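Local structure of flagellar basal body protein (Helicobacter pylori, 5NPY) at residues G155-T160 with L183-V188; G473-I478 with F494-V499; L248-Q253 with E260-T265; I240-N245 with G326-K331; T397-S402 with P416-V421. The protein probably builds the flagellar hook, the curved tube that links the rotary motor's rod to the filament. All blocks are in the same frame, centred on the assembly; numbering follows the deposited sequence.

Five contacts sample an elongated, mostly beta chain from one half to the other. Contacts 1 and 2 lie side by side, their centres 8 Å apart, because strand 184-185 pairs with strand 477-484; contact 1 is a short parallel ladder, contact 2 a loop docked largely by polar side chains. Contacts 3 and 4 sit at the far side of the chain's centre and touch where Leu248 packs on Ile328 and Ala329, yet one is a hairpin with an apolar face and the other joins a loop to a helix without direct hydrogen bonds. Contact 5, a second hairpin, is nearest the chain's centre and alone holds a bound ligand. All five are partly buried.

Contact 1: residues G155-T160 with L183-V188; sequences GTLNST and LTYQPV
Gly155 meets Thr184 through its carbonyl, which accepts the backbone N-H (Gly155 O to Thr184 N, 2.9 Å) and starts a short parallel beta ladder between 156-157 and 184-185, within the D1 region of the FlgE/F/G family. Leu183 lies against the glycine backbone, its CD2 3.6 Å from Gly155 CA. Thr156 bridges with Thr184, both side chains on one face of the ladder. With chi1 at 73°, Thr156 OG1 stands between its backbone N and carbonyl carbon and bonds to Lys153 O. Its CG2 is 3.2 Å from Thr184 OG1, while Gln186 CG comes within 3.4 Å of Thr156 CB. At Leu157 the ladder continues: Leu157 N donates to Thr184 O at 2.9 Å, with 157° at the hydrogen. Thr184 therefore spends its N-H and its C=O on the residues flanking Thr156, the pattern that defines parallel pairing. The next rung is weak, Gln186 N standing 3.4 Å from Leu157 O. On the other face Leu157 CD2 touches Tyr185 CE1 at 3.5 Å, and the same leucine packs on Glu500 and Val502 of strand 499-509. Ser159 returns toward the tyrosine beyond the ladder. Its hydroxyl is hydrogen-bonded to Glu500 OE2, to which the Tyr185 hydroxyl is also weakly bound, and Ser159 OG lies 2.8 Å from Tyr185 OH.

Contact 2: residues G473-I478 with F494-V499; sequences GKPRGI and FSNGVV
Asn496 reaches across to Pro475, and its side chain can be followed outward. Asn496 CB lies 3.7 Å from Arg476 O and 3.8 Å from Pro475 CG. A chi1 of 52° sets CG between the backbone N and the carbonyl carbon. ND2 then donates to Pro475 O at 2.7 Å; the acceptor lies in the amide plane, but the nitrogen sits 35° above the plane of the proline carbonyl. The other tip atom, OD1, turns back on its own chain and accepts Val498 N at 3.1 Å, an Asx turn. This turn overlaps a type I beta turn from Phe494 to Gly497, and together they shape the hairpin connection between strands 489-494 and 499-509. At the turn's second residue Ser495 N donates in the carbonyl plane to Ile478 O at 2.7 Å, a bond to strand 477-484. Ser495 OG also accepts Ile478 N, though this bond is modelled so short that its exact length is doubtful. Gly477 CA lies 3.2 Å from Ser495 OG, and the place a CB would take is already filled by Asn496 ND2. Phe494, the first residue of the turn, meets Tyr185 of strand 184-185 with its ring edge-to-face, and its CD1 is 3.4 Å from Ile478 O.

Contact 3: residues L248-Q253 with E260-T265; sequences LNVSIQ and EDFVFT
Val250 and Phe262 face each other at the middle of an antiparallel beta hairpin of strands 247-252 and 260-266; the parts 248-252 and 260-265 run 156° apart. The backbone bonds run in two-way pairs at Val250-Phe262 and Leu248-Phe264: Val250 N donates to Phe262 O at 3.0 Å and Leu248 N to Phe264 O at 2.8 Å, each answered by a return bond. The tight side carries Leu248, Val250, Ile252, Phe262 and Phe264. Here Val250 CG1 does most of the touching. It lies 3.5 Å from Phe262 CB and also stands over one face of the Phe264 ring as a CH-pi contact, 4.0 Å from the centroid and shifted toward the rim, with CZ as the nearest ring atom. The chi1 of Val250, 49°, puts CG1 between the backbone N and the carbonyl carbon. Helix 279-289 packs on this apolar face, Leu282 against Leu248 and Leu285 against Phe264, while Val250 and Ile252 also meet strand 320-325. The opposite side is largely polar and more exposed, with Val263 among its residues. Asn249 and Val263 form a non-hydrogen-bonded pair whose side chains run alongside one another, with Asn249 ND2 a loose 3.9 Å from Val263 CG2. Only the next such pair on this side is joined through its side chains: Ser251 OG donates to Asp261 OD2 at 2.9 Å, approaching on the anti side, 25° out of the carboxylate plane.

Contact 4: residues I240-N245 with G326-K331; sequences IDAITN and GGIADK
Asn245 and Gly327 bring the two backbones closest, with CA atoms 5.3 Å apart, and Ile240 and Lys331 mark a second approach. Gly326 is the N-cap of helix 327-332. In the other segment, 242-244 has helical backbone angles but not the regular bonds, and the turn is held by Asp241 O, which accepts from both Thr244 N and Asn245 N. A water joins the segments, donating to Asn245 O at 2.9 Å and accepting from Ile328 N at 2.8 Å, a first-turn N-H that has no acceptor within its own helix. Among the side chains Ile328 is central. Its CG2 meets Ile240 CG2 at 4.0 Å, the two isoleucines crossing at about a right angle, and its CD1 reaches Ala242 CB at 4.2 Å. Farther along the helix, Lys331 CB lies 3.8 Å from Ile240 CD1 of the loop as the two chains slide past in opposite directions; the lysine's end leads away, forming a weak, long ion pair with Glu238. At the other end Asn245 CB rests 4.0 Å from Gly327 CA. With no direct hydrogen bond between the segments, the join of loop and helix start rests on aliphatic contact, with one water bridging Asn245 O and Ile328 N as the polar link.

Contact 5: residues T397-S402 with P416-V421; sequences TWEVKS and PTWEIV. With 144 (tris-hydroxymethyl-methyl-ammonium), chain B.
Ser402 O is gripped twice: Thr417 N donates to it at 2.7 Å, and a water that also accepts from Thr417 OG1 donates to it. A second water, bonded to Ser402 OG, itself hydrogen-bonded to Ser375 OG, donates to Thr417 O, which already takes Ser402 N. Such bonds fasten one end of an antiparallel hairpin of strands 396-406 and 411-423, whose parts 397-402 and 417-421 run 160° apart. On one face Lys401 lies over Trp418: its CB stands 3.4 Å from the centroid of the six-membered ring and 9° off the normal, a CH-pi contact, and with the chain extended beyond CG, CD reaches Trp418 CZ2 at 3.6 Å. The same face holds the tris-hydroxymethyl-methyl-ammonium ligand. Its O3 donates to Glu399 OE2 at 2.7 Å, and Ile420 CD1 touches its C3 at 3.8 Å. Its O4 bonds only weakly to Thr397 OG1, a hydroxyl also bonded to Thr380. On the other face Val400 CG2 meets Val421 CG2 at 3.8 Å. Strand 370-381 flanks 396-406, pairing with Thr397, Glu399 and Lys401, while strand 435-439 packs on Thr417 and Glu419, and Arg223 of helix 221-226 makes a cation-pi contact with Trp418.

Contact 1: residues G155-T160 with L183-V188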
# COMPACT_ATOMS: atom_id res chain seq x y z
N GLY A 155 -6.30 8.05 -28.78
CA GLY A 155 -5.29 8.98 -28.28
C GLY A 155 -5.09 8.94 -26.79
O GLY A 155 -4.63 9.93 -26.21
N THR A 156 -5.44 7.83 -26.13
CA THR A 156 -5.24 7.67 -24.70
C THR A 156 -4.66 6.29 -24.43
O THR A 156 -5.07 5.30 -25.04
CB THR A 156 -6.55 7.82 -23.88
OG1 THR A 156 -7.37 6.66 -24.07
CG2 THR A 156 -7.34 9.06 -24.27
N LEU A 157 -3.71 6.23 -23.52
CA LEU A 157 -3.17 4.96 -23.08
C LEU A 157 -4.05 4.41 -21.96
O LEU A 157 -4.54 5.16 -21.11
CB LEU A 157 -1.72 5.11 -22.60
CG LEU A 157 -0.99 3.82 -22.19
CD1 LEU A 157 0.50 3.95 -22.40
CD2 LEU A 157 -1.26 3.43 -20.75
N ASN A 158 -4.27 3.10 -21.99
CA ASN A 158 -5.05 2.39 -20.98
C ASN A 158 -4.11 1.46 -20.23
O ASN A 158 -3.57 0.51 -20.81
CB ASN A 158 -6.22 1.64 -21.61
CG ASN A 158 -7.30 2.57 -22.12
OD1 ASN A 158 -7.06 3.76 -22.32
ND2 ASN A 158 -8.50 2.04 -22.33
N SER A 159 -3.94 1.73 -18.94
CA SER A 159 -2.96 1.06 -18.10
C SER A 159 -3.16 -0.46 -18.08
O SER A 159 -4.29 -0.96 -18.12
CB SER A 159 -3.05 1.60 -16.68
OG SER A 159 -1.89 1.30 -15.93
N THR A 160 -2.04 -1.18 -17.99
CA THR A 160 -2.06 -2.61 -17.69
C THR A 160 -0.97 -2.91 -16.67
O THR A 160 -0.16 -2.05 -16.31
CB THR A 160 -1.84 -3.48 -18.94
OG1 THR A 160 -0.62 -3.10 -19.59
CG2 THR A 160 -2.99 -3.33 -19.92
N LEU A 183 -1.14 11.97 -27.06
CA LEU A 183 -1.54 10.84 -26.23
C LEU A 183 -1.69 11.32 -24.79
O LEU A 183 -0.72 11.79 -24.18
CB LEU A 183 -0.51 9.71 -26.32
CG LEU A 183 -0.94 8.47 -27.10
CD1 LEU A 183 -1.84 7.58 -26.27
CD2 LEU A 183 -1.66 8.87 -28.35
N THR A 184 -2.90 11.22 -24.26
CA THR A 184 -3.12 11.41 -22.83
C THR A 184 -3.14 10.06 -22.13
O THR A 184 -3.24 9.00 -22.76
CB THR A 184 -4.42 12.18 -22.55
OG1 THR A 184 -5.54 11.50 -23.14
CG2 THR A 184 -4.33 13.62 -23.09
N TYR A 185 -3.01 10.10 -20.81
CA TYR A 185 -3.10 8.93 -19.96
C TYR A 185 -4.43 8.99 -19.22
O TYR A 185 -4.65 9.90 -18.43
CB TYR A 185 -1.95 8.88 -18.96
CG TYR A 185 -1.92 7.62 -18.16
CD1 TYR A 185 -1.14 6.55 -18.56
CD2 TYR A 185 -2.66 7.48 -17.00
CE1 TYR A 185 -1.09 5.38 -17.84
CE2 TYR A 185 -2.63 6.32 -16.27
CZ TYR A 185 -1.84 5.27 -16.70
OH TYR A 185 -1.79 4.11 -15.99
N GLN A 186 -5.31 8.03 -19.48
CA GLN A 186 -6.61 8.08 -18.82
C GLN A 186 -6.43 7.77 -17.34
O GLN A 186 -5.70 6.83 -16.98
CB GLN A 186 -7.64 7.12 -19.45
CG GLN A 186 -8.15 7.53 -20.85
CD GLN A 186 -8.96 8.83 -20.88
OE1 GLN A 186 -8.75 9.74 -20.07
NE2 GLN A 186 -9.87 8.92 -21.85
N PRO A 187 -7.04 8.54 -16.45
CA PRO A 187 -6.97 8.21 -15.03
C PRO A 187 -7.76 6.93 -14.74
O PRO A 187 -8.56 6.46 -15.56
CB PRO A 187 -7.59 9.43 -14.34
CG PRO A 187 -8.46 10.06 -15.39
CD PRO A 187 -7.74 9.82 -16.68
N VAL A 188 -7.48 6.36 -13.58
CA VAL A 188 -8.10 5.12 -13.12
C VAL A 188 -8.68 5.33 -11.73
O VAL A 188 -8.03 5.91 -10.85
CB VAL A 188 -7.10 3.94 -13.11
CG1 VAL A 188 -7.81 2.63 -12.75
CG2 VAL A 188 -6.41 3.81 -14.45

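Contact 2: residues G473-I478 with F494-V499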
# COMPACT_ATOMS: atom_id res chain seq x y z
N GLY A 473 -5.50 2.82 -8.60
CA GLY A 473 -5.93 4.11 -9.14
C GLY A 473 -4.76 4.90 -9.69
O GLY A 473 -3.63 4.78 -9.23
N LYS A 474 -5.04 5.73 -10.71
CA LYS A 474 -4.02 6.48 -11.46
C LYS A 474 -4.56 7.87 -11.75
O LYS A 474 -5.75 8.04 -12.02
CB LYS A 474 -3.63 5.82 -12.80
CG LYS A 474 -3.27 4.35 -12.75
CD LYS A 474 -1.79 4.12 -12.57
CE LYS A 474 -1.52 2.75 -11.95
NZ LYS A 474 -1.77 2.74 -10.46
N PRO A 475 -3.70 8.89 -11.70
CA PRO A 475 -4.13 10.24 -12.07
C PRO A 475 -3.96 10.54 -13.56
O PRO A 475 -3.23 9.86 -14.29
CB PRO A 475 -3.20 11.14 -11.23
CG PRO A 475 -1.95 10.32 -11.07
CD PRO A 475 -2.36 8.87 -11.07
N ARG A 476 -4.68 11.57 -13.99
CA ARG A 476 -4.54 12.11 -15.34
C ARG A 476 -3.07 12.41 -15.64
O ARG A 476 -2.29 12.79 -14.76
CB ARG A 476 -5.40 13.37 -15.45
CG ARG A 476 -5.80 13.79 -16.85
CD ARG A 476 -7.23 13.39 -17.20
NE ARG A 476 -7.37 13.11 -18.63
CZ ARG A 476 -8.51 12.78 -19.23
NH1 ARG A 476 -9.64 12.69 -18.53
NH2 ARG A 476 -8.53 12.55 -20.54
N GLY A 477 -2.67 12.21 -16.90
CA GLY A 477 -1.32 12.57 -17.32
C GLY A 477 -1.27 13.00 -18.77
O GLY A 477 -2.12 12.62 -19.59
N ILE A 478 -0.25 13.80 -19.09
CA ILE A 478 0.05 14.19 -20.47
C ILE A 478 1.28 13.42 -20.91
O ILE A 478 2.12 13.05 -20.09
CB ILE A 478 0.28 15.70 -20.63
CG1 ILE A 478 1.49 16.16 -19.80
CG2 ILE A 478 -0.97 16.47 -20.23
CD1 ILE A 478 2.53 16.97 -20.53
N PHE A 494 4.73 9.74 -19.02
CA PHE A 494 3.68 10.74 -18.90
C PHE A 494 3.98 11.66 -17.72
O PHE A 494 4.90 11.42 -16.94
CB PHE A 494 2.30 10.08 -18.76
CG PHE A 494 1.84 9.38 -20.00
CD1 PHE A 494 0.89 9.97 -20.82
CD2 PHE A 494 2.38 8.15 -20.37
CE1 PHE A 494 0.47 9.33 -21.98
CE2 PHE A 494 1.97 7.51 -21.52
CZ PHE A 494 1.01 8.09 -22.32
N SER A 495 3.18 12.72 -17.61
CA SER A 495 3.40 13.71 -16.56
C SER A 495 3.19 13.13 -15.16
O SER A 495 3.85 13.56 -14.21
CB SER A 495 2.47 14.90 -16.76
OG SER A 495 1.22 14.45 -17.24
N ASN A 496 2.29 12.18 -15.02
CA ASN A 496 2.07 11.60 -13.70
C ASN A 496 3.19 10.67 -13.28
O ASN A 496 3.07 9.99 -12.24
CB ASN A 496 0.72 10.88 -13.67
CG ASN A 496 0.57 9.87 -14.80
OD1 ASN A 496 1.56 9.48 -15.42
ND2 ASN A 496 -0.67 9.47 -15.08
N GLY A 497 4.28 10.58 -14.03
CA GLY A 497 5.37 9.72 -13.63
C GLY A 497 5.16 8.26 -13.93
O GLY A 497 5.85 7.41 -13.35
N VAL A 498 4.23 7.93 -14.83
CA VAL A 498 3.99 6.55 -15.25
C VAL A 498 4.74 6.31 -16.55
O VAL A 498 4.67 7.12 -17.48
CB VAL A 498 2.49 6.25 -15.42
CG1 VAL A 498 2.32 4.82 -15.79
CG2 VAL A 498 1.74 6.56 -14.14
N VAL A 499 5.45 5.19 -16.61
CA VAL A 499 6.19 4.75 -17.78
C VAL A 499 5.74 3.32 -18.08
O VAL A 499 6.06 2.39 -17.32
CB VAL A 499 7.70 4.82 -17.57
CG1 VAL A 499 8.43 4.15 -18.72
CG2 VAL A 499 8.14 6.27 -17.42

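Contact 3: residues L248-Q253 with E260-T265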
# COMPACT_ATOMS: atom_id res chain seq x y z
N LEU A 248 1.16 -4.13 42.29
CA LEU A 248 0.43 -3.02 42.88
C LEU A 248 0.05 -3.42 44.30
O LEU A 248 -0.73 -4.36 44.48
CB LEU A 248 -0.83 -2.69 42.09
CG LEU A 248 -0.84 -1.64 40.99
CD1 LEU A 248 -2.23 -1.60 40.36
CD2 LEU A 248 -0.52 -0.28 41.52
N ASN A 249 0.58 -2.70 45.29
CA ASN A 249 0.25 -2.93 46.69
C ASN A 249 -0.82 -1.93 47.13
O ASN A 249 -0.61 -0.72 47.05
CB ASN A 249 1.48 -2.81 47.58
CG ASN A 249 2.70 -3.42 46.96
OD1 ASN A 249 3.42 -2.76 46.21
ND2 ASN A 249 2.95 -4.69 47.25
N VAL A 250 -1.95 -2.44 47.60
CA VAL A 250 -3.05 -1.62 48.07
C VAL A 250 -3.40 -2.05 49.48
O VAL A 250 -3.40 -3.24 49.80
CB VAL A 250 -4.27 -1.74 47.13
CG1 VAL A 250 -4.56 -3.19 46.84
CG2 VAL A 250 -5.48 -1.01 47.70
N SER A 251 -3.65 -1.06 50.35
CA SER A 251 -4.01 -1.30 51.74
C SER A 251 -5.22 -0.46 52.11
O SER A 251 -5.44 0.62 51.55
CB SER A 251 -2.85 -0.96 52.70
OG SER A 251 -1.61 -1.43 52.23
N ILE A 252 -6.01 -0.97 53.06
CA ILE A 252 -7.10 -0.24 53.69
C ILE A 252 -6.91 -0.32 55.20
O ILE A 252 -6.20 -1.19 55.71
CB ILE A 252 -8.49 -0.78 53.31
CG1 ILE A 252 -8.57 -1.03 51.81
CG2 ILE A 252 -9.57 0.21 53.69
CD1 ILE A 252 -8.64 0.23 50.98
N GLN A 253 -7.54 0.60 55.92
CA GLN A 253 -7.58 0.54 57.38
C GLN A 253 -8.98 0.18 57.87
O GLN A 253 -9.95 0.83 57.50
CB GLN A 253 -7.14 1.86 57.99
CG GLN A 253 -5.75 1.82 58.61
CD GLN A 253 -5.61 2.79 59.77
OE1 GLN A 253 -6.34 3.78 59.87
NE2 GLN A 253 -4.67 2.50 60.67
N GLU A 260 -5.01 -3.47 56.48
CA GLU A 260 -5.23 -4.65 55.64
C GLU A 260 -4.56 -4.50 54.27
O GLU A 260 -4.83 -3.55 53.55
CB GLU A 260 -6.73 -4.89 55.46
CG GLU A 260 -7.04 -6.19 54.76
CD GLU A 260 -8.53 -6.40 54.60
OE1 GLU A 260 -8.92 -7.48 54.09
OE2 GLU A 260 -9.29 -5.49 54.99
N ASP A 261 -3.70 -5.45 53.91
CA ASP A 261 -2.90 -5.38 52.69
C ASP A 261 -3.43 -6.31 51.60
O ASP A 261 -3.98 -7.37 51.89
CB ASP A 261 -1.43 -5.73 52.96
CG ASP A 261 -0.78 -4.83 54.00
OD1 ASP A 261 0.05 -5.35 54.77
OD2 ASP A 261 -1.08 -3.61 54.03
N PHE A 262 -3.22 -5.90 50.35
CA PHE A 262 -3.56 -6.67 49.16
C PHE A 262 -2.48 -6.47 48.10
O PHE A 262 -1.93 -5.38 47.96
CB PHE A 262 -4.89 -6.25 48.52
CG PHE A 262 -6.06 -6.28 49.45
CD1 PHE A 262 -6.86 -7.41 49.53
CD2 PHE A 262 -6.37 -5.18 50.22
CE1 PHE A 262 -7.94 -7.44 50.38
CE2 PHE A 262 -7.45 -5.20 51.07
CZ PHE A 262 -8.23 -6.34 51.16
N VAL A 263 -2.21 -7.51 47.32
CA VAL A 263 -1.31 -7.42 46.19
C VAL A 263 -2.07 -7.79 44.92
O VAL A 263 -2.64 -8.89 44.83
CB VAL A 263 -0.07 -8.30 46.36
CG1 VAL A 263 0.80 -8.22 45.11
CG2 VAL A 263 0.72 -7.86 47.58
N PHE A 264 -2.09 -6.88 43.96
CA PHE A 264 -2.52 -7.14 42.61
C PHE A 264 -1.29 -7.19 41.71
O PHE A 264 -0.29 -6.51 41.97
CB PHE A 264 -3.47 -6.05 42.11
CG PHE A 264 -4.63 -5.76 43.02
CD1 PHE A 264 -5.04 -6.68 43.97
CD2 PHE A 264 -5.33 -4.58 42.90
CE1 PHE A 264 -6.12 -6.42 44.80
CE2 PHE A 264 -6.43 -4.30 43.73
CZ PHE A 264 -6.83 -5.23 44.67
N THR A 265 -1.35 -8.01 40.67
CA THR A 265 -0.21 -8.27 39.79
C THR A 265 -0.64 -8.19 38.33
O THR A 265 -1.62 -8.82 37.93
CB THR A 265 0.41 -9.64 40.06
OG1 THR A 265 0.93 -9.70 41.40
CG2 THR A 265 1.51 -9.95 39.06

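Contact 4: residues I240-N245 with G326-K331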
# COMPACT_ATOMS: atom_id res chain seq x y z
N ILE A 240 3.60 3.20 30.73
CA ILE A 240 3.30 2.69 32.07
C ILE A 240 4.18 1.49 32.40
O ILE A 240 4.55 1.29 33.57
CB ILE A 240 1.80 2.35 32.17
CG1 ILE A 240 0.96 3.61 31.91
CG2 ILE A 240 1.49 1.74 33.53
CD1 ILE A 240 1.20 4.71 32.90
N ASP A 241 4.52 0.69 31.39
CA ASP A 241 5.52 -0.38 31.52
C ASP A 241 5.11 -1.39 32.59
O ASP A 241 5.95 -1.87 33.37
CB ASP A 241 6.92 0.20 31.78
CG ASP A 241 8.03 -0.84 31.62
OD1 ASP A 241 9.15 -0.53 32.07
OD2 ASP A 241 7.80 -1.96 31.07
N ALA A 242 3.82 -1.74 32.62
CA ALA A 242 3.32 -2.79 33.50
C ALA A 242 4.13 -4.06 33.38
O ALA A 242 4.22 -4.83 34.35
CB ALA A 242 1.86 -3.10 33.17
N ILE A 243 4.71 -4.32 32.21
CA ILE A 243 5.38 -5.59 31.97
C ILE A 243 6.53 -5.79 32.95
O ILE A 243 6.71 -6.87 33.51
CB ILE A 243 5.86 -5.68 30.52
CG1 ILE A 243 4.66 -5.77 29.59
CG2 ILE A 243 6.76 -6.90 30.33
CD1 ILE A 243 3.93 -7.06 29.73
N THR A 244 7.32 -4.75 33.18
CA THR A 244 8.45 -4.96 34.07
C THR A 244 8.19 -4.50 35.51
O THR A 244 8.96 -4.86 36.39
CB THR A 244 9.71 -4.31 33.50
OG1 THR A 244 9.39 -3.06 32.90
CG2 THR A 244 10.29 -5.20 32.42
N ASN A 245 7.09 -3.78 35.78
CA ASN A 245 6.67 -3.44 37.15
C ASN A 245 5.21 -3.89 37.36
O ASN A 245 4.30 -3.07 37.31
CB ASN A 245 6.82 -1.95 37.43
CG ASN A 245 8.20 -1.43 37.11
OD1 ASN A 245 9.19 -1.83 37.74
ND2 ASN A 245 8.28 -0.54 36.14
N GLY A 326 3.58 1.05 44.01
CA GLY A 326 4.09 0.21 42.97
C GLY A 326 4.44 1.06 41.77
O GLY A 326 4.14 2.22 41.73
N GLY A 327 5.08 0.44 40.80
CA GLY A 327 5.45 1.10 39.58
C GLY A 327 4.33 1.72 38.78
O GLY A 327 4.46 2.78 38.27
N ILE A 328 3.21 1.03 38.69
CA ILE A 328 2.08 1.51 37.95
C ILE A 328 1.44 2.71 38.60
O ILE A 328 1.00 3.59 37.95
CB ILE A 328 1.06 0.41 37.72
CG1 ILE A 328 1.67 -0.65 36.83
CG2 ILE A 328 -0.16 0.97 37.08
CD1 ILE A 328 1.25 -2.04 37.17
N ALA A 329 1.44 2.71 39.91
CA ALA A 329 0.95 3.80 40.69
C ALA A 329 1.84 5.00 40.55
O ALA A 329 1.37 6.08 40.33
CB ALA A 329 0.86 3.38 42.12
N ASP A 330 3.14 4.80 40.65
CA ASP A 330 4.10 5.87 40.50
C ASP A 330 3.91 6.53 39.15
O ASP A 330 3.83 7.69 39.06
CB ASP A 330 5.56 5.37 40.56
CG ASP A 330 6.01 4.88 41.94
OD1 ASP A 330 5.38 5.15 42.96
OD2 ASP A 330 7.04 4.21 42.01
N LYS A 331 3.83 5.74 38.10
CA LYS A 331 3.65 6.21 36.75
C LYS A 331 2.41 7.01 36.49
O LYS A 331 2.44 7.93 35.77
CB LYS A 331 3.65 5.03 35.82
CG LYS A 331 4.99 4.44 35.56
CD LYS A 331 5.82 5.38 34.78
CE LYS A 331 7.21 4.85 34.68
NZ LYS A 331 8.13 5.98 34.71
O HOH W 1 3.14 -1.69 39.53

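Contact 5: residues T397-S402 with P416-V421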
# COMPACT_ATOMS: atom_id res chain seq x y z
N THR A 397 -2.68 -5.63 19.74
CA THR A 397 -3.74 -5.17 18.85
C THR A 397 -3.79 -3.66 18.85
O THR A 397 -3.54 -3.00 19.86
CB THR A 397 -5.17 -5.73 19.20
OG1 THR A 397 -5.63 -5.21 20.45
CG2 THR A 397 -5.17 -7.24 19.23
N TRP A 398 -4.19 -3.13 17.70
CA TRP A 398 -4.54 -1.73 17.52
C TRP A 398 -5.93 -1.67 16.93
O TRP A 398 -6.31 -2.53 16.14
CB TRP A 398 -3.54 -1.02 16.57
CG TRP A 398 -2.12 -1.04 17.03
CD1 TRP A 398 -1.36 -2.14 17.28
CD2 TRP A 398 -1.27 0.10 17.24
NE1 TRP A 398 -0.08 -1.75 17.64
CE2 TRP A 398 -0.00 -0.38 17.63
CE3 TRP A 398 -1.45 1.49 17.13
CZ2 TRP A 398 1.06 0.46 17.93
CZ3 TRP A 398 -0.40 2.32 17.42
CH2 TRP A 398 0.85 1.81 17.81
N GLU A 399 -6.70 -0.63 17.29
CA GLU A 399 -7.96 -0.33 16.61
C GLU A 399 -7.76 0.82 15.65
O GLU A 399 -7.30 1.91 16.05
CB GLU A 399 -9.09 0.01 17.59
CG GLU A 399 -9.37 -1.11 18.56
CD GLU A 399 -10.74 -1.02 19.18
OE1 GLU A 399 -11.64 -0.43 18.55
OE2 GLU A 399 -10.91 -1.57 20.28
N VAL A 400 -8.15 0.61 14.39
CA VAL A 400 -7.87 1.52 13.28
C VAL A 400 -9.17 2.18 12.78
O VAL A 400 -10.13 1.49 12.42
CB VAL A 400 -7.17 0.78 12.13
CG1 VAL A 400 -6.81 1.75 11.02
CG2 VAL A 400 -5.93 -0.09 12.66
N LYS A 401 -9.15 3.50 12.68
CA LYS A 401 -10.26 4.33 12.23
C LYS A 401 -9.90 4.89 10.86
O LYS A 401 -8.99 5.71 10.76
CB LYS A 401 -10.49 5.45 13.26
CG LYS A 401 -11.23 6.70 12.81
CD LYS A 401 -11.12 7.80 13.89
CE LYS A 401 -12.35 8.70 13.87
NZ LYS A 401 -12.47 9.51 15.11
N SER A 402 -10.59 4.44 9.80
CA SER A 402 -10.24 4.82 8.44
C SER A 402 -11.38 5.56 7.73
O SER A 402 -12.56 5.22 7.89
CB SER A 402 -9.84 3.60 7.60
OG SER A 402 -8.82 2.83 8.21
N PRO A 416 -16.23 7.41 9.39
CA PRO A 416 -15.11 6.49 9.65
C PRO A 416 -15.56 5.03 9.73
O PRO A 416 -16.65 4.72 10.21
CB PRO A 416 -14.54 6.98 10.99
CG PRO A 416 -15.62 7.88 11.58
CD PRO A 416 -16.33 8.47 10.40
N THR A 417 -14.69 4.14 9.23
CA THR A 417 -14.84 2.69 9.33
C THR A 417 -13.79 2.13 10.28
O THR A 417 -12.58 2.30 10.06
CB THR A 417 -14.71 2.03 7.96
OG1 THR A 417 -15.59 2.65 7.01
CG2 THR A 417 -15.04 0.53 8.07
N TRP A 418 -14.24 1.43 11.32
CA TRP A 418 -13.37 0.90 12.36
C TRP A 418 -13.04 -0.56 12.08
O TRP A 418 -13.90 -1.34 11.67
CB TRP A 418 -13.99 1.04 13.76
CG TRP A 418 -13.99 2.45 14.25
CD1 TRP A 418 -14.93 3.38 13.99
CD2 TRP A 418 -12.99 3.11 15.04
NE1 TRP A 418 -14.61 4.56 14.58
CE2 TRP A 418 -13.42 4.44 15.23
CE3 TRP A 418 -11.79 2.70 15.63
CZ2 TRP A 418 -12.69 5.37 15.98
CZ3 TRP A 418 -11.06 3.63 16.37
CH2 TRP A 418 -11.52 4.95 16.54
N GLU A 419 -11.78 -0.91 12.30
CA GLU A 419 -11.29 -2.26 12.08
C GLU A 419 -10.29 -2.57 13.18
O GLU A 419 -9.53 -1.68 13.61
CB GLU A 419 -10.67 -2.36 10.68
CG GLU A 419 -10.33 -3.74 10.22
CD GLU A 419 -11.58 -4.61 10.13
OE1 GLU A 419 -12.59 -4.15 9.54
OE2 GLU A 419 -11.55 -5.73 10.69
N ILE A 420 -10.30 -3.80 13.68
CA ILE A 420 -9.37 -4.20 14.74
C ILE A 420 -8.26 -5.03 14.12
O ILE A 420 -8.52 -5.96 13.33
CB ILE A 420 -10.07 -4.96 15.87
CG1 ILE A 420 -11.16 -4.09 16.52
CG2 ILE A 420 -9.06 -5.37 16.94
CD1 ILE A 420 -11.97 -4.81 17.56
N VAL A 421 -7.02 -4.70 14.47
CA VAL A 421 -5.82 -5.23 13.85
C VAL A 421 -4.97 -5.92 14.91
O VAL A 421 -4.86 -5.40 16.02
CB VAL A 421 -5.06 -4.07 13.18
CG1 VAL A 421 -3.63 -4.33 13.09
CG2 VAL A 421 -5.66 -3.76 11.85
C1 144 B . -10.41 -6.71 22.06
N 144 B . -9.71 -5.42 22.05
C2 144 B . -10.02 -4.68 23.27
O2 144 B . -11.27 -4.03 23.24
C3 144 B . -10.12 -4.63 20.90
O3 144 B . -9.17 -3.63 20.62
C4 144 B . -8.24 -5.55 21.99
O4 144 B . -7.67 -6.84 22.02
O HOH W 2 -10.09 0.92 9.56
O HOH W 3 -14.99 4.97 5.92